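Local coordinates for protein DNA-3-methyladenine glycosidase II, putative (Deinococcus radiodurans, PDB 2YG9) that belongs to the helix-hairpin-helix (HhH-GPD) superfamily of base excision DNA repair proteins and has a predominantly helical fold, at residues A[158-163]-A[172-177]. Sequence-based numbering, arbitrary orientation.
Sequences TAEMFL and VFSSGD
Glu-160 and Ser-174 join helix 156-166 of the HhH-GPD fold to the loop that follows it, just ahead of helix 178-187. Ser-174 OG donates to Glu-160 OE1 over a short 2.5 Å. It meets the oxygen on its anti side, 32° out of the carboxylate plane. The Glu-160 chain runs extended beyond CG (chi2 178°), which carries the carboxylate across to the loop. Two waters extend its grip. One donates to Glu-160 OE1 at 2.7 Å and accepts from Gly-176 N. The other donates to Glu-160 OE2 at 2.6 Å and accepts from Ser-175 N. Ser-174 opens a type I turn to Asp-177, closed by Asp-177 N donating to Ser-174 O at 3.1 Å. The carboxylate thus reaches the Ser-174 side chain directly and two backbone N atoms of the turn through water. Arg-156 NE forms a salt bridge to Glu-160 OE2, which probably helps keep the carboxylate ionised.

Apolar contacts add to this bond. Met-161 bends at chi2 and chi3, and its CE meets Ser-174 CB at 3.5 Å. Val-172 CG1 packs against Glu-160 CB at 4.0 Å, while its CG2 faces Leu-163 CB. Further out, Asp-177 is the N-cap of helix 178-187. Its OD1 accepts from Leu-180 N and Trp-212 NE1, and its OD2 from Trp-157 NE1.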
loop_
_atom_site.group_PDB
_atom_site.type_symbol
_atom_site.label_atom_id
_atom_site.label_comp_id
_atom_site.label_asym_id
_atom_site.label_seq_id
_atom_site.Cartn_x
_atom_site.Cartn_y
_atom_site.Cartn_z
ATOM N N THR A 158 -2.817 1.418 -6.303
ATOM C CA THR A 158 -2.543 0.083 -5.796
ATOM C C THR A 158 -1.028 -0.162 -5.607
ATOM O O THR A 158 -0.590 -0.728 -4.599
ATOM C CB THR A 158 -3.141 -1.018 -6.761
ATOM O OG1 THR A 158 -4.547 -0.844 -6.837
ATOM C CG2 THR A 158 -2.810 -2.411 -6.281
ATOM N N ALA A 159 -0.235 0.229 -6.603
ATOM C CA ALA A 159 1.236 0.110 -6.528
ATOM C C ALA A 159 1.795 0.857 -5.329
ATOM O O ALA A 159 2.604 0.327 -4.571
ATOM C CB ALA A 159 1.878 0.602 -7.847
ATOM N N GLU A 160 1.286 2.063 -5.104
ATOM C CA GLU A 160 1.713 2.933 -4.002
ATOM C C GLU A 160 1.282 2.429 -2.639
ATOM O O GLU A 160 2.031 2.527 -1.677
ATOM C CB GLU A 160 1.148 4.337 -4.226
ATOM C CG GLU A 160 1.810 5.077 -5.358
ATOM C CD GLU A 160 1.228 6.481 -5.633
ATOM O OE1 GLU A 160 -0.002 6.681 -5.456
ATOM O OE2 GLU A 160 2.012 7.386 -6.055
ATOM N N MET A 161 0.077 1.873 -2.559
ATOM C CA MET A 161 -0.401 1.263 -1.336
ATOM C C MET A 161 0.465 0.034 -0.996
ATOM O O MET A 161 0.703 -0.292 0.167
ATOM C CB MET A 161 -1.859 0.823 -1.510
ATOM C CG MET A 161 -2.919 1.931 -1.513
ATOM S SD MET A 161 -2.755 3.097 -0.162
ATOM C CE MET A 161 -1.846 4.419 -0.907
ATOM N N PHE A 162 0.859 -0.685 -2.027
ATOM C CA PHE A 162 1.736 -1.859 -1.882
ATOM C C PHE A 162 3.142 -1.496 -1.333
ATOM O O PHE A 162 3.686 -2.122 -0.409
ATOM C CB PHE A 162 1.805 -2.592 -3.230
ATOM C CG PHE A 162 2.727 -3.789 -3.243
ATOM C CD1 PHE A 162 2.360 -4.967 -2.626
ATOM C CD2 PHE A 162 3.962 -3.710 -3.835
ATOM C CE1 PHE A 162 3.238 -6.068 -2.615
ATOM C CE2 PHE A 162 4.821 -4.802 -3.852
ATOM C CZ PHE A 162 4.448 -5.974 -3.275
ATOM N N LEU A 163 3.726 -0.470 -1.899
ATOM C CA LEU A 163 4.967 0.081 -1.365
ATOM C C LEU A 163 4.835 0.484 0.095
ATOM O O LEU A 163 5.704 0.125 0.925
ATOM C CB LEU A 163 5.402 1.310 -2.192
ATOM C CG LEU A 163 6.356 1.100 -3.369
ATOM C CD1 LEU A 163 5.831 0.094 -4.341
ATOM C CD2 LEU A 163 6.572 2.452 -4.042
ATOM N N VAL A 172 6.023 7.665 0.908
ATOM C CA VAL A 172 5.005 7.533 -0.118
ATOM C C VAL A 172 3.763 8.364 0.209
ATOM O O VAL A 172 3.086 8.084 1.185
ATOM C CB VAL A 172 4.531 6.081 -0.260
ATOM C CG1 VAL A 172 3.460 5.985 -1.427
ATOM C CG2 VAL A 172 5.732 5.090 -0.508
ATOM N N PHE A 173 3.476 9.370 -0.605
ATOM C CA PHE A 173 2.201 10.047 -0.563
ATOM C C PHE A 173 1.510 9.753 -1.875
ATOM O O PHE A 173 1.972 10.186 -2.913
ATOM C CB PHE A 173 2.343 11.556 -0.383
ATOM C CG PHE A 173 1.014 12.278 -0.312
ATOM C CD1 PHE A 173 0.298 12.330 0.871
ATOM C CD2 PHE A 173 0.455 12.845 -1.434
ATOM C CE1 PHE A 173 -0.953 12.940 0.927
ATOM C CE2 PHE A 173 -0.750 13.495 -1.372
ATOM C CZ PHE A 173 -1.467 13.515 -0.193
ATOM N N SER A 174 0.391 9.051 -1.792
ATOM C CA SER A 174 -0.467 8.734 -2.899
ATOM C C SER A 174 -1.442 9.876 -3.226
ATOM O O SER A 174 -2.462 10.049 -2.585
ATOM C CB SER A 174 -1.188 7.416 -2.592
ATOM O OG SER A 174 -1.837 6.895 -3.736
ATOM N N SER A 175 -1.122 10.636 -4.282
ATOM C CA SER A 175 -1.876 11.809 -4.666
ATOM C C SER A 175 -3.212 11.433 -5.314
ATOM O O SER A 175 -4.085 12.275 -5.428
ATOM C CB SER A 175 -1.072 12.632 -5.617
ATOM O OG SER A 175 -1.018 11.925 -6.859
ATOM N N GLY A 176 -3.368 10.169 -5.685
ATOM C CA GLY A 176 -4.653 9.609 -6.131
ATOM C C GLY A 176 -5.528 8.951 -5.077
ATOM O O GLY A 176 -6.564 8.422 -5.398
ATOM N N ASP A 177 -5.126 8.987 -3.815
ATOM C CA ASP A 177 -5.954 8.479 -2.734
ATOM C C ASP A 177 -6.890 9.614 -2.360
ATOM O O ASP A 177 -6.448 10.691 -1.959
ATOM C CB ASP A 177 -5.123 8.072 -1.520
ATOM C CG ASP A 177 -5.939 7.382 -0.457
ATOM O OD1 ASP A 177 -6.567 8.076 0.375
ATOM O OD2 ASP A 177 -5.944 6.130 -0.427
HETATM O O HOH W 1 -1.435 8.316 -7.027
HETATM O O HOH W 2 1.361 9.871 -6.137
#